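Local coordinates for CocE/NonD family hydrolase (Staphylococcus aureus subsp. aureus COL, PDB 3III), which probably hydrolyses ester or amide bonds, as an alpha/beta-hydrolase of the CocE/NonD family related to the X-Pro dipeptidyl-peptidases, at residues G296-E301 / Q340-E345; I39-G44 / I58-K63; K412-T417 / G548-Q553. All blocks are in the same frame, centred on the assembly; numbering follows the deposited sequence.

Overall arrangement
Three contacts illustrate how chemistry follows place in a two-domain hydrolase. Interactions 1 and 2 reach the same large mixed sheet near its two ends, their centres about 35 Å apart, whereas interaction 3 belongs to an antiparallel sheet of the C-terminal region, with its centre about 61 Å from that of interaction 2. Interaction 2 is largely buried: regular strand pairing, with an ion pair on one face and an aromatic contact on the other. Interaction 1, a surface contact, depends on one tyrosine laid between a loop and a helix start, with no direct backbone pairing. Interaction 3, partly buried, mixes both modes, a short strand pair giving way to a loop whose carboxylate takes an indole N-H and a lysine amine.

Interaction 1 of 3, residues G296-E301 / Q340-E345; sequences GRKEWE and QFYKGE
Tyr342 turns one ring face to Arg297, whose CD stands over its centre, 3.6 Å from the centroid and almost on the ring normal. The bend of Arg297 at chi2 (-63°) puts CD over the ring. Further on, the guanidinium leaves the centre, an off-axis cation-pi contact with Arg297 CZ 5.0 Å from the centroid and its plane turned 43° from the ring. One face of it settles over Tyr342 C, while NH2 is salt-bridged to Glu336. The phenol meets Glu301 tip to tip: Tyr342 OH donates to Glu301 OE2 at 2.5 Å, approaching from above the carboxylate plane, and Glu301 OE1 is taken by Thr96 N. The same hydroxyl accepts from Lys298 N at 3.1 Å, so two bonds grip it. Lys298 crosses the tyrosine at about a right angle, its CG 3.3 Å from Tyr342 OH, before its amine turns to Thr93 and Glu448. A water joins Gly296 O to Tyr342 N. Lys298 is the N-cap residue of helix 299-304, and Tyr342 sits in a type II beta turn; a hairpin tip at the edge of the alpha/beta-hydrolase sheet thus docks on a helix start.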
# COMPACT_ATOMS: atom_id res chain seq x y z
N GLY A 296 10.72 -5.46 3.04
CA GLY A 296 10.77 -5.83 1.63
C GLY A 296 10.36 -7.30 1.39
O GLY A 296 10.89 -7.97 0.49
N ARG A 297 9.35 -7.74 2.12
CA ARG A 297 8.83 -9.10 2.08
C ARG A 297 7.36 -9.09 1.61
O ARG A 297 6.90 -8.10 1.04
CB ARG A 297 8.97 -9.72 3.47
CG ARG A 297 10.39 -9.50 4.16
CD ARG A 297 11.43 -10.18 3.37
NE ARG A 297 12.78 -9.81 3.83
CZ ARG A 297 13.55 -10.52 4.65
NH1 ARG A 297 13.11 -11.64 5.21
NH2 ARG A 297 14.76 -10.03 4.96
N LYS A 298 6.64 -10.19 1.82
CA LYS A 298 5.29 -10.33 1.31
C LYS A 298 4.23 -9.74 2.29
O LYS A 298 4.43 -9.72 3.50
CB LYS A 298 5.03 -11.82 0.98
CG LYS A 298 5.73 -12.35 -0.24
CD LYS A 298 5.83 -13.89 -0.25
CE LYS A 298 6.68 -14.44 -1.36
NZ LYS A 298 6.28 -14.14 -2.78
N GLU A 299 3.12 -9.30 1.75
CA GLU A 299 2.14 -8.44 2.45
C GLU A 299 1.40 -9.08 3.61
O GLU A 299 1.63 -8.70 4.78
CB GLU A 299 1.15 -7.86 1.42
CG GLU A 299 -0.02 -7.01 1.91
CD GLU A 299 -0.94 -6.61 0.76
OE1 GLU A 299 -0.54 -6.83 -0.40
OE2 GLU A 299 -2.06 -6.10 0.96
N TRP A 300 0.51 -10.02 3.31
CA TRP A 300 -0.27 -10.70 4.35
C TRP A 300 0.65 -11.62 5.17
O TRP A 300 0.45 -11.78 6.38
CB TRP A 300 -1.45 -11.50 3.77
CG TRP A 300 -2.49 -10.62 3.12
CD1 TRP A 300 -3.47 -9.89 3.76
CD2 TRP A 300 -2.63 -10.34 1.73
NE1 TRP A 300 -4.20 -9.19 2.84
CE2 TRP A 300 -3.70 -9.42 1.59
CE3 TRP A 300 -1.94 -10.77 0.58
CZ2 TRP A 300 -4.14 -8.96 0.36
CZ3 TRP A 300 -2.35 -10.30 -0.64
CH2 TRP A 300 -3.43 -9.38 -0.75
N GLU A 301 1.65 -12.23 4.54
CA GLU A 301 2.62 -13.02 5.29
C GLU A 301 3.28 -12.23 6.45
O GLU A 301 3.35 -12.70 7.60
CB GLU A 301 3.66 -13.60 4.34
CG GLU A 301 4.86 -14.30 5.07
CD GLU A 301 5.91 -14.69 4.07
OE1 GLU A 301 5.63 -15.66 3.27
OE2 GLU A 301 6.98 -14.06 4.07
N GLN A 340 19.21 -8.99 -1.35
CA GLN A 340 18.65 -9.92 -2.33
C GLN A 340 17.21 -10.28 -1.90
O GLN A 340 16.72 -9.79 -0.86
CB GLN A 340 19.50 -11.20 -2.47
CG GLN A 340 20.94 -11.04 -2.93
CD GLN A 340 21.18 -11.38 -4.43
OE1 GLN A 340 20.45 -12.20 -5.07
NE2 GLN A 340 22.24 -10.75 -5.01
N PHE A 341 16.58 -11.15 -2.67
CA PHE A 341 15.20 -11.61 -2.42
C PHE A 341 15.20 -12.25 -1.04
O PHE A 341 15.93 -13.25 -0.79
CB PHE A 341 14.75 -12.61 -3.52
CG PHE A 341 13.41 -13.24 -3.28
CD1 PHE A 341 12.26 -12.65 -3.74
CD2 PHE A 341 13.32 -14.40 -2.56
CE1 PHE A 341 11.00 -13.21 -3.47
CE2 PHE A 341 12.07 -14.97 -2.26
CZ PHE A 341 10.91 -14.39 -2.75
N TYR A 342 14.37 -11.72 -0.13
CA TYR A 342 14.30 -12.29 1.26
C TYR A 342 15.64 -12.34 1.98
O TYR A 342 15.91 -13.24 2.82
CB TYR A 342 13.61 -13.66 1.21
CG TYR A 342 12.12 -13.51 1.44
CD1 TYR A 342 11.32 -12.78 0.54
CD2 TYR A 342 11.51 -14.01 2.61
CE1 TYR A 342 9.95 -12.60 0.75
CE2 TYR A 342 10.13 -13.80 2.84
CZ TYR A 342 9.36 -13.14 1.86
OH TYR A 342 7.98 -12.93 2.07
N LYS A 343 16.47 -11.36 1.67
CA LYS A 343 17.78 -11.22 2.36
C LYS A 343 18.01 -9.73 2.54
O LYS A 343 18.15 -8.98 1.57
CB LYS A 343 18.91 -11.82 1.58
CG LYS A 343 20.27 -11.72 2.29
CD LYS A 343 21.41 -11.98 1.33
CE LYS A 343 22.78 -11.95 2.03
NZ LYS A 343 23.14 -10.56 2.43
N GLY A 344 18.06 -9.30 3.78
CA GLY A 344 18.35 -7.88 4.09
C GLY A 344 18.60 -7.66 5.55
O GLY A 344 18.59 -8.61 6.34
N GLU A 345 18.82 -6.40 5.93
CA GLU A 345 19.15 -6.06 7.29
C GLU A 345 18.16 -4.99 7.73
O GLU A 345 17.87 -4.04 6.98
CB GLU A 345 20.59 -5.52 7.28
CG GLU A 345 21.01 -4.86 8.55
CD GLU A 345 22.47 -4.32 8.56
OE1 GLU A 345 23.14 -4.17 7.50
OE2 GLU A 345 22.90 -4.02 9.67
O HOH W 1 13.31 -9.19 -0.28

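Interaction 2 of 3, residues I39-G44 / I58-K63; sequences IMEKDG and IFRPNK
Ile58 pairs with Glu41 as an antiparallel hydrogen-bonded pair, exchanging two backbone bonds: Glu41 N to Ile58 O at 2.8 Å and Ile58 N to Glu41 O at 2.9 Å. Their side chains run alongside each other on one face of the sheet, Ile58 CD1 lying 3.8 Å from Glu41 OE1. Phe59 turns to the other face, opposite Met40 (selenomethionine in the crystal) in a non-hydrogen-bonded pair. CG of Met40 stands over the ring toward its rim, 3.5 Å from Phe59 CE1, and SE follows obliquely in a Met-aromatic contact. The straight Met40 chain, with CG anti to the backbone N (chi1 -178°), lies beside the ring, pointing the same way.

Arg60 returns to the Ile58 face and pairs with Ile39 through two more backbone bonds. With CG between backbone N and carbonyl carbon (chi1 56°) and an extended chain, it lies beside Ile39, whose CG2 and CD1 cover one guanidinium face. Side-on, Arg60 NE and NH2 both hold Glu41 OE2, at 2.8 and 3.1 Å. They meet that oxygen on its anti side, from opposite faces of a carboxylate nearly perpendicular to the guanidinium. Asn62 ends the contact, its OD1 3.5 Å from Ile39 CD1.

Strands 36-47 and 53-60 form an antiparallel hairpin within the mixed sheet. Strand 22-30 flanks the first and strand 119-124 the second; Met40 rests on Ile26, while Trp158 touches both Ile58 and Arg60.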
# COMPACT_ATOMS: atom_id res chain seq x y z
N ILE A 39 -16.85 -16.33 22.91
CA ILE A 39 -18.15 -15.99 22.38
C ILE A 39 -18.01 -15.32 21.02
O ILE A 39 -17.16 -14.48 20.81
CB ILE A 39 -18.91 -15.08 23.35
CG1 ILE A 39 -19.38 -15.89 24.56
CG2 ILE A 39 -20.05 -14.37 22.63
CD1 ILE A 39 -19.97 -15.02 25.69
N MSE A 40 -18.83 -15.75 20.07
CA MSE A 40 -19.03 -15.01 18.83
C MSE A 40 -20.52 -14.64 18.69
O MSE A 40 -21.42 -15.52 18.68
CB MSE A 40 -18.57 -15.85 17.64
CG MSE A 40 -18.71 -15.10 16.31
SE MSE A 40 -18.72 -16.36 14.81
CE MSE A 40 -18.72 -15.04 13.33
N GLU A 41 -20.77 -13.34 18.62
CA GLU A 41 -22.09 -12.82 18.29
C GLU A 41 -22.06 -12.57 16.81
O GLU A 41 -21.22 -11.82 16.30
CB GLU A 41 -22.41 -11.51 19.05
CG GLU A 41 -22.25 -11.63 20.53
CD GLU A 41 -22.80 -10.43 21.35
OE1 GLU A 41 -23.65 -9.65 20.84
OE2 GLU A 41 -22.37 -10.32 22.52
N LYS A 42 -22.91 -13.30 16.10
CA LYS A 42 -22.93 -13.21 14.67
C LYS A 42 -24.15 -12.41 14.19
O LYS A 42 -25.30 -12.64 14.65
CB LYS A 42 -22.95 -14.60 14.07
CG LYS A 42 -22.92 -14.62 12.58
CD LYS A 42 -22.83 -16.02 12.02
CE LYS A 42 -22.94 -15.92 10.50
NZ LYS A 42 -22.74 -17.22 9.88
N ASP A 43 -23.90 -11.54 13.21
CA ASP A 43 -24.96 -10.73 12.61
C ASP A 43 -25.62 -9.72 13.51
O ASP A 43 -26.76 -9.38 13.25
CB ASP A 43 -26.07 -11.58 11.98
CG ASP A 43 -25.64 -12.26 10.70
OD1 ASP A 43 -24.67 -11.80 10.03
OD2 ASP A 43 -26.32 -13.25 10.33
N GLY A 44 -24.93 -9.20 14.50
CA GLY A 44 -25.37 -7.97 15.16
C GLY A 44 -25.44 -6.80 14.19
O GLY A 44 -24.79 -6.84 13.14
N ILE A 58 -18.99 -9.97 16.52
CA ILE A 58 -18.23 -9.63 17.71
C ILE A 58 -17.65 -10.90 18.33
O ILE A 58 -18.38 -11.81 18.69
CB ILE A 58 -19.13 -9.00 18.80
CG1 ILE A 58 -19.88 -7.75 18.31
CG2 ILE A 58 -18.31 -8.70 20.09
CD1 ILE A 58 -21.09 -7.31 19.25
N PHE A 59 -16.32 -10.97 18.46
CA PHE A 59 -15.67 -12.07 19.16
C PHE A 59 -15.17 -11.52 20.47
O PHE A 59 -14.44 -10.50 20.47
CB PHE A 59 -14.47 -12.52 18.35
CG PHE A 59 -14.81 -13.14 17.00
CD1 PHE A 59 -14.96 -14.49 16.89
CD2 PHE A 59 -15.01 -12.34 15.87
CE1 PHE A 59 -15.28 -15.06 15.65
CE2 PHE A 59 -15.31 -12.87 14.64
CZ PHE A 59 -15.44 -14.24 14.52
N ARG A 60 -15.54 -12.17 21.56
CA ARG A 60 -15.18 -11.70 22.87
C ARG A 60 -14.97 -12.81 23.88
O ARG A 60 -15.48 -13.91 23.71
CB ARG A 60 -16.20 -10.69 23.36
CG ARG A 60 -17.63 -11.16 23.37
CD ARG A 60 -18.60 -10.03 23.77
NE ARG A 60 -19.95 -10.57 23.97
CZ ARG A 60 -20.37 -11.16 25.09
NH1 ARG A 60 -19.57 -11.30 26.13
NH2 ARG A 60 -21.59 -11.66 25.16
N PRO A 61 -14.20 -12.52 24.93
CA PRO A 61 -14.00 -13.51 25.95
C PRO A 61 -15.31 -13.95 26.59
O PRO A 61 -16.26 -13.17 26.75
CB PRO A 61 -13.09 -12.81 26.94
CG PRO A 61 -12.45 -11.75 26.19
CD PRO A 61 -13.48 -11.28 25.24
N ASN A 62 -15.41 -15.25 26.85
CA ASN A 62 -16.54 -15.81 27.54
C ASN A 62 -16.42 -15.56 29.04
O ASN A 62 -16.23 -16.49 29.83
CB ASN A 62 -16.64 -17.33 27.24
CG ASN A 62 -17.84 -17.95 27.84
OD1 ASN A 62 -18.83 -17.26 28.10
ND2 ASN A 62 -17.77 -19.27 28.11
N LYS A 63 -16.55 -14.29 29.42
CA LYS A 63 -16.57 -13.87 30.78
C LYS A 63 -17.11 -12.45 30.82
O LYS A 63 -17.07 -11.72 29.81
CB LYS A 63 -15.17 -13.97 31.43
CG LYS A 63 -14.07 -13.30 30.67
CD LYS A 63 -12.72 -13.38 31.38
CE LYS A 63 -11.59 -13.23 30.42
NZ LYS A 63 -10.34 -12.89 31.05

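Interaction 3 of 3, residues K412-T417 / G548-Q553; sequences KLWVST and GKYDSQ
Lys412 and Gln553 make an antiparallel hydrogen-bonded pair, Lys412 N to Gln553 O at 2.8 Å with a longer return bond, and two successive inverse gamma turns, centred on Tyr550 and Asp551, lead the chain into this pair. The indole of Trp414 lies against these turns. Tyr550 CA sits over the face of its five-membered ring, 3.6 Å from the centroid, and the edge of the Tyr550 ring, through CD1, addresses the same indole in an offset edge-to-face contact with planes 63° apart.

Asp551 OD1 takes two donors. Trp414 NE1 reaches it at 2.9 Å, nearly along the C-O axis of the carboxylate oxygen and with an almost straight N-H (165°), while Lys412 NZ comes at 2.8 Å to the syn lone pair, forming a salt bridge. With CG anti to the backbone N (chi1 -171°) and the chain extended beyond it, Lys412 brings its amine there, and a water also links NZ to Asp551 OD2. Ser552 OG accepts the backbone N-H of Trp414 at 3.2 Å and is bonded as well to Tyr545 O. Gln553 NE2 closes back on Asp551 O at 3.0 Å.

Along one edge of strand 408-417, then, strand 553-559 and strand 541-546 follow each other, with residues 548-552 in the connecting loop; strand 490-503 pairs along the other edge, and Leu413 packs on Leu364 of strand 358-365.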
# COMPACT_ATOMS: atom_id res chain seq x y z
N LYS A 412 14.76 12.89 -13.55
CA LYS A 412 14.52 14.05 -14.38
C LYS A 412 14.96 13.74 -15.80
O LYS A 412 16.12 13.37 -16.04
CB LYS A 412 15.21 15.31 -13.87
CG LYS A 412 14.71 16.54 -14.70
CD LYS A 412 15.53 17.79 -14.41
CE LYS A 412 14.97 19.00 -15.06
NZ LYS A 412 15.82 20.16 -14.68
N LEU A 413 14.02 13.87 -16.73
CA LEU A 413 14.32 13.69 -18.14
C LEU A 413 13.90 14.88 -18.98
O LEU A 413 12.89 15.53 -18.68
CB LEU A 413 13.66 12.43 -18.72
CG LEU A 413 13.88 11.10 -18.01
CD1 LEU A 413 12.86 10.05 -18.51
CD2 LEU A 413 15.36 10.61 -18.12
N TRP A 414 14.64 15.13 -20.05
CA TRP A 414 14.18 15.96 -21.11
C TRP A 414 13.74 15.10 -22.31
O TRP A 414 14.48 14.26 -22.79
CB TRP A 414 15.25 16.98 -21.51
CG TRP A 414 15.59 17.94 -20.42
CD1 TRP A 414 16.41 17.72 -19.35
CD2 TRP A 414 15.18 19.30 -20.33
NE1 TRP A 414 16.51 18.86 -18.59
CE2 TRP A 414 15.73 19.83 -19.14
CE3 TRP A 414 14.33 20.10 -21.09
CZ2 TRP A 414 15.53 21.14 -18.74
CZ3 TRP A 414 14.10 21.42 -20.69
CH2 TRP A 414 14.70 21.92 -19.52
N VAL A 415 12.50 15.31 -22.78
CA VAL A 415 11.88 14.37 -23.69
C VAL A 415 11.10 15.11 -24.79
O VAL A 415 10.65 16.28 -24.61
CB VAL A 415 10.92 13.42 -22.92
CG1 VAL A 415 11.62 12.58 -21.81
CG2 VAL A 415 9.69 14.20 -22.38
N SER A 416 10.95 14.45 -25.95
CA SER A 416 10.09 14.89 -27.02
C SER A 416 9.60 13.70 -27.82
O SER A 416 10.15 12.63 -27.73
CB SER A 416 10.80 15.83 -27.99
OG SER A 416 11.72 15.10 -28.79
N THR A 417 8.60 13.92 -28.67
CA THR A 417 8.00 12.88 -29.50
C THR A 417 7.52 13.57 -30.80
O THR A 417 7.24 14.77 -30.84
CB THR A 417 6.82 12.13 -28.79
OG1 THR A 417 6.30 11.11 -29.65
CG2 THR A 417 5.66 13.10 -28.43
N GLY A 548 24.45 19.22 -21.56
CA GLY A 548 24.26 20.66 -21.84
C GLY A 548 23.09 21.18 -21.01
O GLY A 548 22.98 20.85 -19.85
N LYS A 549 22.18 21.94 -21.61
CA LYS A 549 20.96 22.38 -20.90
C LYS A 549 20.02 21.25 -20.51
O LYS A 549 19.14 21.43 -19.68
CB LYS A 549 20.17 23.41 -21.73
CG LYS A 549 19.57 22.88 -23.05
CD LYS A 549 18.74 23.98 -23.80
CE LYS A 549 19.23 24.21 -25.24
NZ LYS A 549 18.95 25.59 -25.81
N TYR A 550 20.19 20.06 -21.11
CA TYR A 550 19.27 18.95 -20.84
C TYR A 550 19.81 18.14 -19.67
O TYR A 550 20.30 17.05 -19.87
CB TYR A 550 19.13 18.06 -22.09
CG TYR A 550 18.63 18.82 -23.27
CD1 TYR A 550 17.45 19.54 -23.20
CD2 TYR A 550 19.35 18.87 -24.46
CE1 TYR A 550 16.98 20.27 -24.27
CE2 TYR A 550 18.90 19.61 -25.54
CZ TYR A 550 17.69 20.30 -25.42
OH TYR A 550 17.16 21.06 -26.43
N ASP A 551 19.67 18.67 -18.46
CA ASP A 551 20.29 18.08 -17.25
C ASP A 551 19.49 16.90 -16.71
O ASP A 551 19.10 16.85 -15.54
CB ASP A 551 20.51 19.15 -16.17
CG ASP A 551 19.20 19.76 -15.64
OD1 ASP A 551 18.12 19.64 -16.27
OD2 ASP A 551 19.26 20.35 -14.55
N SER A 552 19.26 15.93 -17.57
CA SER A 552 18.64 14.69 -17.18
C SER A 552 19.51 14.04 -16.10
O SER A 552 20.71 13.93 -16.26
CB SER A 552 18.52 13.78 -18.40
OG SER A 552 17.64 14.40 -19.31
N GLN A 553 18.90 13.64 -15.01
CA GLN A 553 19.63 13.11 -13.86
C GLN A 553 18.69 12.30 -12.99
O GLN A 553 17.47 12.52 -13.06
CB GLN A 553 20.15 14.28 -13.04
CG GLN A 553 19.04 15.20 -12.54
CD GLN A 553 19.59 16.43 -11.91
OE1 GLN A 553 19.89 16.45 -10.70
NE2 GLN A 553 19.74 17.47 -12.70
O HOH W 2 17.54 20.92 -12.55